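Local atomic coordinates of ankyrin repeat and SAM domain-containing protein 4B (Mus musculus, PDB entry 5F3X), a protein that probably acts as a scaffold, bringing protein partners together through its ankyrin repeats, its SAM domain and a PDZ-binding motif at its C-terminal end. Residues 62-65 / 66-70; 51-54 / 55-59. All coordinates share one frame; numbering follows the deposited sequence.

Overall arrangement
Both interactions are local contacts on helix 53-71, the long C-terminal helix of the SAM fold, with centres about 16 Å apart. Interaction 2 (51-54 / 55-59) sets the start of that helix, whereas interaction 1 (62-65 / 66-70) lies farther along it. Each is partly buried. In interaction 2, Met-51 and Val-59 face inward, and Arg-56 uses its charged end within the chain, on a carbonyl and on Asp-43. In interaction 1, Ile-63 packs on helix 35-39, while Lys-65 and Arg-66 extend their charges to another protein chain. Backbone bonds from residue i to i+4 run through both; the use of the basic side chains distinguishes them.

Interaction 1: 62-65 / 66-70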
ATOM      1  N   ALA B  62     -12.838 -17.808  -7.215  1.00 54.10           N
ATOM      2  CA  ALA B  62     -11.910 -16.928  -6.513  1.00 50.66           C
ATOM      3  C   ALA B  62     -10.475 -17.410  -6.651  1.00 55.17           C
ATOM      4  O   ALA B  62      -9.553 -16.599  -6.802  1.00 60.94           O
ATOM      5  CB  ALA B  62     -12.293 -16.834  -5.037  1.00 44.62           C
ATOM      6  N   ILE B  63     -10.269 -18.729  -6.574  1.00 53.19           N
ATOM      7  CA  ILE B  63      -8.938 -19.303  -6.726  1.00 51.97           C
ATOM      8  C   ILE B  63      -8.388 -19.003  -8.109  1.00 55.34           C
ATOM      9  O   ILE B  63      -7.193 -18.746  -8.287  1.00 60.19           O
ATOM     10  CB  ILE B  63      -8.999 -20.818  -6.462  1.00 50.63           C
ATOM     11  CG1 ILE B  63      -9.245 -21.082  -4.976  1.00 55.11           C
ATOM     12  CG2 ILE B  63      -7.733 -21.531  -6.963  1.00 46.51           C
ATOM     13  CD1 ILE B  63      -9.817 -22.466  -4.707  1.00 55.75           C
ATOM     14  N   ASP B  64      -9.249 -19.037  -9.107  1.00 58.90           N
ATOM     15  CA  ASP B  64      -8.773 -18.893 -10.468  1.00 66.34           C
ATOM     16  C   ASP B  64      -8.482 -17.433 -10.804  1.00 65.89           C
ATOM     17  O   ASP B  64      -7.495 -17.136 -11.493  1.00 66.92           O
ATOM     18  CB  ASP B  64      -9.797 -19.489 -11.420  1.00 73.91           C
ATOM     19  CG  ASP B  64      -9.477 -19.191 -12.848  1.00 84.67           C
ATOM     20  OD1 ASP B  64      -8.624 -19.913 -13.417  1.00 90.04           O
ATOM     21  OD2 ASP B  64     -10.060 -18.211 -13.380  1.00 86.30           O
ATOM     22  N   LYS B  65      -9.331 -16.519 -10.330  1.00 61.19           N
ATOM     23  CA  LYS B  65      -9.042 -15.096 -10.451  1.00 61.24           C
ATOM     24  C   LYS B  65      -7.683 -14.765  -9.847  1.00 63.22           C
ATOM     25  O   LYS B  65      -6.888 -14.034 -10.445  1.00 69.84           O
ATOM     26  CB  LYS B  65     -10.149 -14.282  -9.771  1.00 55.91           C
ATOM     27  CG  LYS B  65     -11.518 -14.504 -10.362  1.00 53.36           C
ATOM     28  CD  LYS B  65     -12.501 -13.386 -10.083  1.00 54.22           C
ATOM     29  CE  LYS B  65     -13.692 -13.535 -11.055  1.00 63.30           C
ATOM     30  NZ  LYS B  65     -14.647 -12.371 -11.138  1.00 66.54           N
ATOM     31  N   ARG B  66      -7.394 -15.318  -8.663  1.00 57.58           N
ATOM     32  CA  ARG B  66      -6.127 -15.054  -7.982  1.00 55.18           C
ATOM     33  C   ARG B  66      -4.939 -15.665  -8.719  1.00 56.98           C
ATOM     34  O   ARG B  66      -3.884 -15.036  -8.812  1.00 51.41           O
ATOM     35  CB  ARG B  66      -6.176 -15.591  -6.551  1.00 53.71           C
ATOM     36  CG  ARG B  66      -4.826 -15.529  -5.770  1.00 54.16           C
ATOM     37  CD  ARG B  66      -5.021 -16.066  -4.344  1.00 50.45           C
ATOM     38  NE  ARG B  66      -3.921 -15.843  -3.399  1.00 52.26           N
ATOM     39  CZ  ARG B  66      -3.775 -14.732  -2.690  1.00 52.20           C
ATOM     40  NH1 ARG B  66      -4.627 -13.726  -2.850  1.00 51.01           N
ATOM     41  NH2 ARG B  66      -2.778 -14.613  -1.839  1.00 54.24           N
ATOM     42  N   LYS B  67      -5.061 -16.913  -9.178  1.00 50.65           N
ATOM     43  CA  LYS B  67      -3.961 -17.536  -9.910  1.00 66.07           C
ATOM     44  C   LYS B  67      -3.613 -16.724 -11.152  1.00 66.02           C
ATOM     45  O   LYS B  67      -2.436 -16.598 -11.523  1.00 67.75           O
ATOM     46  CB  LYS B  67      -4.326 -18.967 -10.314  1.00 66.02           C
ATOM     47  CG  LYS B  67      -4.296 -19.996  -9.201  1.00 66.35           C
ATOM     48  CD  LYS B  67      -4.081 -21.397  -9.784  1.00 69.60           C
ATOM     49  CE  LYS B  67      -4.764 -22.479  -8.953  1.00 70.71           C
ATOM     50  NZ  LYS B  67      -5.327 -23.584  -9.835  1.00 74.07           N
ATOM     51  N   GLN B  68      -4.630 -16.143 -11.790  1.00 65.03           N
ATOM     52  CA  GLN B  68      -4.413 -15.446 -13.044  1.00 70.80           C
ATOM     53  C   GLN B  68      -3.716 -14.108 -12.832  1.00 70.54           C
ATOM     54  O   GLN B  68      -2.735 -13.802 -13.523  1.00 75.51           O
ATOM     55  CB  GLN B  68      -5.741 -15.271 -13.781  1.00 79.40           C
ATOM     56  CG  GLN B  68      -5.916 -16.290 -14.903  1.00 92.00           C
ATOM     57  CD  GLN B  68      -7.257 -16.160 -15.584  1.00 98.41           C
ATOM     58  OE1 GLN B  68      -8.160 -15.480 -15.070  1.00 99.26           O
ATOM     59  NE2 GLN B  68      -7.402 -16.803 -16.753  1.00100.89           N
ATOM     60  N   VAL B  69      -4.194 -13.296 -11.884  1.00 64.38           N
ATOM     61  CA  VAL B  69      -3.588 -11.975 -11.720  1.00 67.52           C
ATOM     62  C   VAL B  69      -2.213 -12.065 -11.071  1.00 69.98           C
ATOM     63  O   VAL B  69      -1.373 -11.185 -11.279  1.00 73.60           O
ATOM     64  CB  VAL B  69      -4.507 -11.024 -10.939  1.00 66.96           C
ATOM     65  CG1 VAL B  69      -5.797 -10.826 -11.702  1.00 54.08           C
ATOM     66  CG2 VAL B  69      -4.759 -11.547  -9.523  1.00 50.72           C
ATOM     67  N   LEU B  70      -1.943 -13.117 -10.291  1.00 68.92           N
ATOM     68  CA  LEU B  70      -0.575 -13.325  -9.827  1.00 70.89           C
ATOM     69  C   LEU B  70       0.362 -13.631 -10.989  1.00 78.99           C
ATOM     70  O   LEU B  70       1.536 -13.256 -10.952  1.00 83.74           O
ATOM     71  CB  LEU B  70      -0.523 -14.442  -8.781  1.00 65.74           C
ATOM     72  CG  LEU B  70      -1.094 -14.120  -7.390  1.00 63.11           C
ATOM     73  CD1 LEU B  70      -0.680 -15.176  -6.348  1.00 62.51           C
ATOM     74  CD2 LEU B  70      -0.723 -12.704  -6.923  1.00 60.49           C
TER
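Midway along the long C-terminal helix of the SAM fold, Ile-63 and Lys-67 stand one turn apart and run side by side in the same direction. The lysine's CE touches the methyl CG2 of Ile-63 at 3.7 Å. Its CG is set opposite the carbonyl carbon (chi1 -75°), and later bends at chi3 and chi4 keep the methylene chain alongside the isoleucine. A long aliphatic stem suits this border position, since it can share apolar surface with Ile-63 and Leu-39 while the residue as a whole stays exposed. Beneath these side chains, Lys-67 N bonds to Ile-63 O at 2.9 Å. The same i to i+4 pattern, the defining bond of an alpha-helix, joins Arg-66 N to Ala-62 O at 3.1 Å, Gln-68 N to Asp-64 O at 3.0 Å and Val-69 N to Lys-65 O at 3.1 Å.

The helix is amphipathic, and most residue types here suit the side they occupy. Ile-63 is buried, its branched side chain reaching Leu-38 and Leu-39 of helix 35-39, and small Ala-62 is buried too. Asp-64 and Gln-68 occupy an exposed side, where polar groups can meet water. Their ends approach at an angle, Asp-64 OD2 lying 3.7 Å from Gln-68 OE1 and the carboxylate and amide planes turned 54° apart. The carboxylate is not in contact with the ammonium of Lys-67: Asp-64 OD1 and Lys-67 NZ are 6.1 Å apart, leaving at most a longer-range attraction. Arg-66, extended from CG to NE, is covered by a chain of another protein, where NH1 forms a salt bridge with an acidic side chain and NH2 bonds to the backbone. Lys-65 NZ forms another salt bridge to that protein, and Val-69 and Leu-70 pack against it.

Interaction 2: 51-54 / 55-59; sequences MQLG and PRKKV
A bend at chi3 (50°) folds Arg-56 back beside Met-51 and Leu-53, so that NH1 donates to Met-51 O at 3.0 Å. The bond is nearly straight (167°), with the acceptor in the guanidinium plane. One face of the guanidinium lies over Leu-53, whose CA stands 3.5 Å above its centre, while Leu-53 CD1 lies against Arg-56 NH2 and also meets Lys-57 CE at 3.6 Å. With its CG anti to the backbone N (chi1 -177°), Met-51 slides past the Pro-55 ring and brings SD to Val-59 CG2 at 3.9 Å; this flexible, apolar side chain suits the buried side, where Phe-24 adds cover.

Gln-52 holds the N-cap position of helix 53-71, and its backbone O accepts Arg-56 N at 3.0 Å. Proline fits the first turn because the N-H it lacks would have no helical carbonyl behind it. Arg-56 NE also forms a salt bridge with Asp-43 of helix 43-48. A leucine in place of Arg-56 would probably leave Met-51 O without its side-chain donor and Asp-43 with just the long, weak pairing to Lys-57. One cation thus serves both a neutral carbonyl and a carboxylate, coupling the helix start to its neighbour by charge.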
ATOM      1  N   MET B  51     -18.086 -30.151   0.325  1.00 70.11           N
ATOM      2  CA  MET B  51     -18.519 -28.809  -0.039  1.00 65.49           C
ATOM      3  C   MET B  51     -19.561 -28.922  -1.146  1.00 58.44           C
ATOM      4  O   MET B  51     -19.352 -29.638  -2.131  1.00 56.27           O
ATOM      5  CB  MET B  51     -17.321 -27.967  -0.490  1.00 63.08           C
ATOM      6  CG  MET B  51     -17.667 -26.528  -0.821  1.00 63.31           C
ATOM      7  SD  MET B  51     -16.248 -25.424  -0.743  1.00 62.68           S
ATOM      8  CE  MET B  51     -15.481 -26.021   0.753  1.00 65.05           C
ATOM      9  N   GLN B  52     -20.690 -28.242  -0.983  1.00 60.88           N
ATOM     10  CA  GLN B  52     -21.719 -28.411  -1.994  1.00 61.94           C
ATOM     11  C   GLN B  52     -21.450 -27.496  -3.192  1.00 56.88           C
ATOM     12  O   GLN B  52     -20.581 -26.618  -3.162  1.00 54.80           O
ATOM     13  CB  GLN B  52     -23.101 -28.156  -1.392  1.00 73.77           C
ATOM     14  CG  GLN B  52     -23.354 -28.980  -0.141  1.00 83.10           C
ATOM     15  CD  GLN B  52     -24.742 -29.592  -0.090  1.00 93.69           C
ATOM     16  OE1 GLN B  52     -25.095 -30.441  -0.915  1.00 96.75           O
ATOM     17  NE2 GLN B  52     -25.543 -29.160   0.886  1.00 98.55           N
ATOM     18  N   LEU B  53     -22.251 -27.686  -4.243  1.00 53.38           N
ATOM     19  CA  LEU B  53     -21.890 -27.139  -5.548  1.00 53.74           C
ATOM     20  C   LEU B  53     -21.762 -25.620  -5.511  1.00 53.40           C
ATOM     21  O   LEU B  53     -20.818 -25.059  -6.082  1.00 52.38           O
ATOM     22  CB  LEU B  53     -22.912 -27.568  -6.602  1.00 54.75           C
ATOM     23  CG  LEU B  53     -22.783 -26.990  -8.017  1.00 53.84           C
ATOM     24  CD1 LEU B  53     -21.393 -27.171  -8.581  1.00 53.36           C
ATOM     25  CD2 LEU B  53     -23.765 -27.686  -8.906  1.00 56.53           C
ATOM     26  N   GLY B  54     -22.677 -24.942  -4.821  1.00 56.34           N
ATOM     27  CA  GLY B  54     -22.681 -23.503  -4.778  1.00 47.10           C
ATOM     28  C   GLY B  54     -21.371 -22.924  -4.296  1.00 49.50           C
ATOM     29  O   GLY B  54     -20.732 -22.130  -4.990  1.00 50.13           O
ATOM     30  N   PRO B  55     -20.940 -23.291  -3.087  1.00 49.56           N
ATOM     31  CA  PRO B  55     -19.673 -22.725  -2.600  1.00 50.48           C
ATOM     32  C   PRO B  55     -18.468 -23.269  -3.324  1.00 51.65           C
ATOM     33  O   PRO B  55     -17.458 -22.569  -3.412  1.00 50.65           O
ATOM     34  CB  PRO B  55     -19.662 -23.061  -1.102  1.00 43.48           C
ATOM     35  CG  PRO B  55     -20.817 -23.922  -0.848  1.00 47.53           C
ATOM     36  CD  PRO B  55     -21.765 -23.842  -1.994  1.00 48.42           C
ATOM     37  N   ARG B  56     -18.543 -24.481  -3.876  1.00 54.09           N
ATOM     38  CA  ARG B  56     -17.444 -24.976  -4.701  1.00 49.79           C
ATOM     39  C   ARG B  56     -17.165 -24.014  -5.843  1.00 49.82           C
ATOM     40  O   ARG B  56     -16.019 -23.610  -6.060  1.00 49.34           O
ATOM     41  CB  ARG B  56     -17.774 -26.365  -5.240  1.00 49.22           C
ATOM     42  CG  ARG B  56     -16.940 -27.481  -4.661  1.00 47.94           C
ATOM     43  CD  ARG B  56     -17.699 -28.796  -4.663  1.00 48.08           C
ATOM     44  NE  ARG B  56     -18.307 -29.116  -5.958  1.00 48.32           N
ATOM     45  CZ  ARG B  56     -19.450 -29.781  -6.083  1.00 49.91           C
ATOM     46  NH1 ARG B  56     -20.085 -30.180  -4.995  1.00 48.46           N
ATOM     47  NH2 ARG B  56     -19.970 -30.040  -7.281  1.00 53.96           N
ATOM     48  N   LYS B  57     -18.220 -23.606  -6.565  1.00 51.17           N
ATOM     49  CA  LYS B  57     -18.049 -22.684  -7.684  1.00 50.65           C
ATOM     50  C   LYS B  57     -17.485 -21.344  -7.219  1.00 54.05           C
ATOM     51  O   LYS B  57     -16.584 -20.793  -7.857  1.00 56.80           O
ATOM     52  CB  LYS B  57     -19.376 -22.496  -8.406  1.00 53.24           C
ATOM     53  CG  LYS B  57     -19.997 -23.785  -8.978  1.00 58.46           C
ATOM     54  CD  LYS B  57     -19.136 -24.456 -10.058  1.00 59.18           C
ATOM     55  CE  LYS B  57     -18.267 -25.622  -9.515  1.00 53.66           C
ATOM     56  NZ  LYS B  57     -17.062 -25.843 -10.350  1.00 54.41           N
ATOM     57  N   LYS B  58     -17.979 -20.813  -6.097  1.00 52.60           N
ATOM     58  CA  LYS B  58     -17.474 -19.533  -5.609  1.00 49.91           C
ATOM     59  C   LYS B  58     -16.011 -19.639  -5.213  1.00 48.76           C
ATOM     60  O   LYS B  58     -15.198 -18.788  -5.587  1.00 51.18           O
ATOM     61  CB  LYS B  58     -18.324 -19.031  -4.437  1.00 53.31           C
ATOM     62  CG  LYS B  58     -19.642 -18.374  -4.872  1.00 56.01           C
ATOM     63  CD  LYS B  58     -20.713 -18.425  -3.789  1.00 54.44           C
ATOM     64  CE  LYS B  58     -22.005 -17.813  -4.315  1.00 56.48           C
ATOM     65  NZ  LYS B  58     -23.003 -17.586  -3.220  1.00 59.26           N
ATOM     66  N   VAL B  59     -15.653 -20.688  -4.465  1.00 48.13           N
ATOM     67  CA  VAL B  59     -14.247 -20.915  -4.112  1.00 46.96           C
ATOM     68  C   VAL B  59     -13.385 -21.018  -5.368  1.00 46.08           C
ATOM     69  O   VAL B  59     -12.343 -20.368  -5.473  1.00 46.08           O
ATOM     70  CB  VAL B  59     -14.087 -22.172  -3.238  1.00 47.23           C
ATOM     71  CG1 VAL B  59     -12.673 -22.350  -2.891  1.00 50.36           C
ATOM     72  CG2 VAL B  59     -14.833 -22.040  -1.953  1.00 48.94           C
TER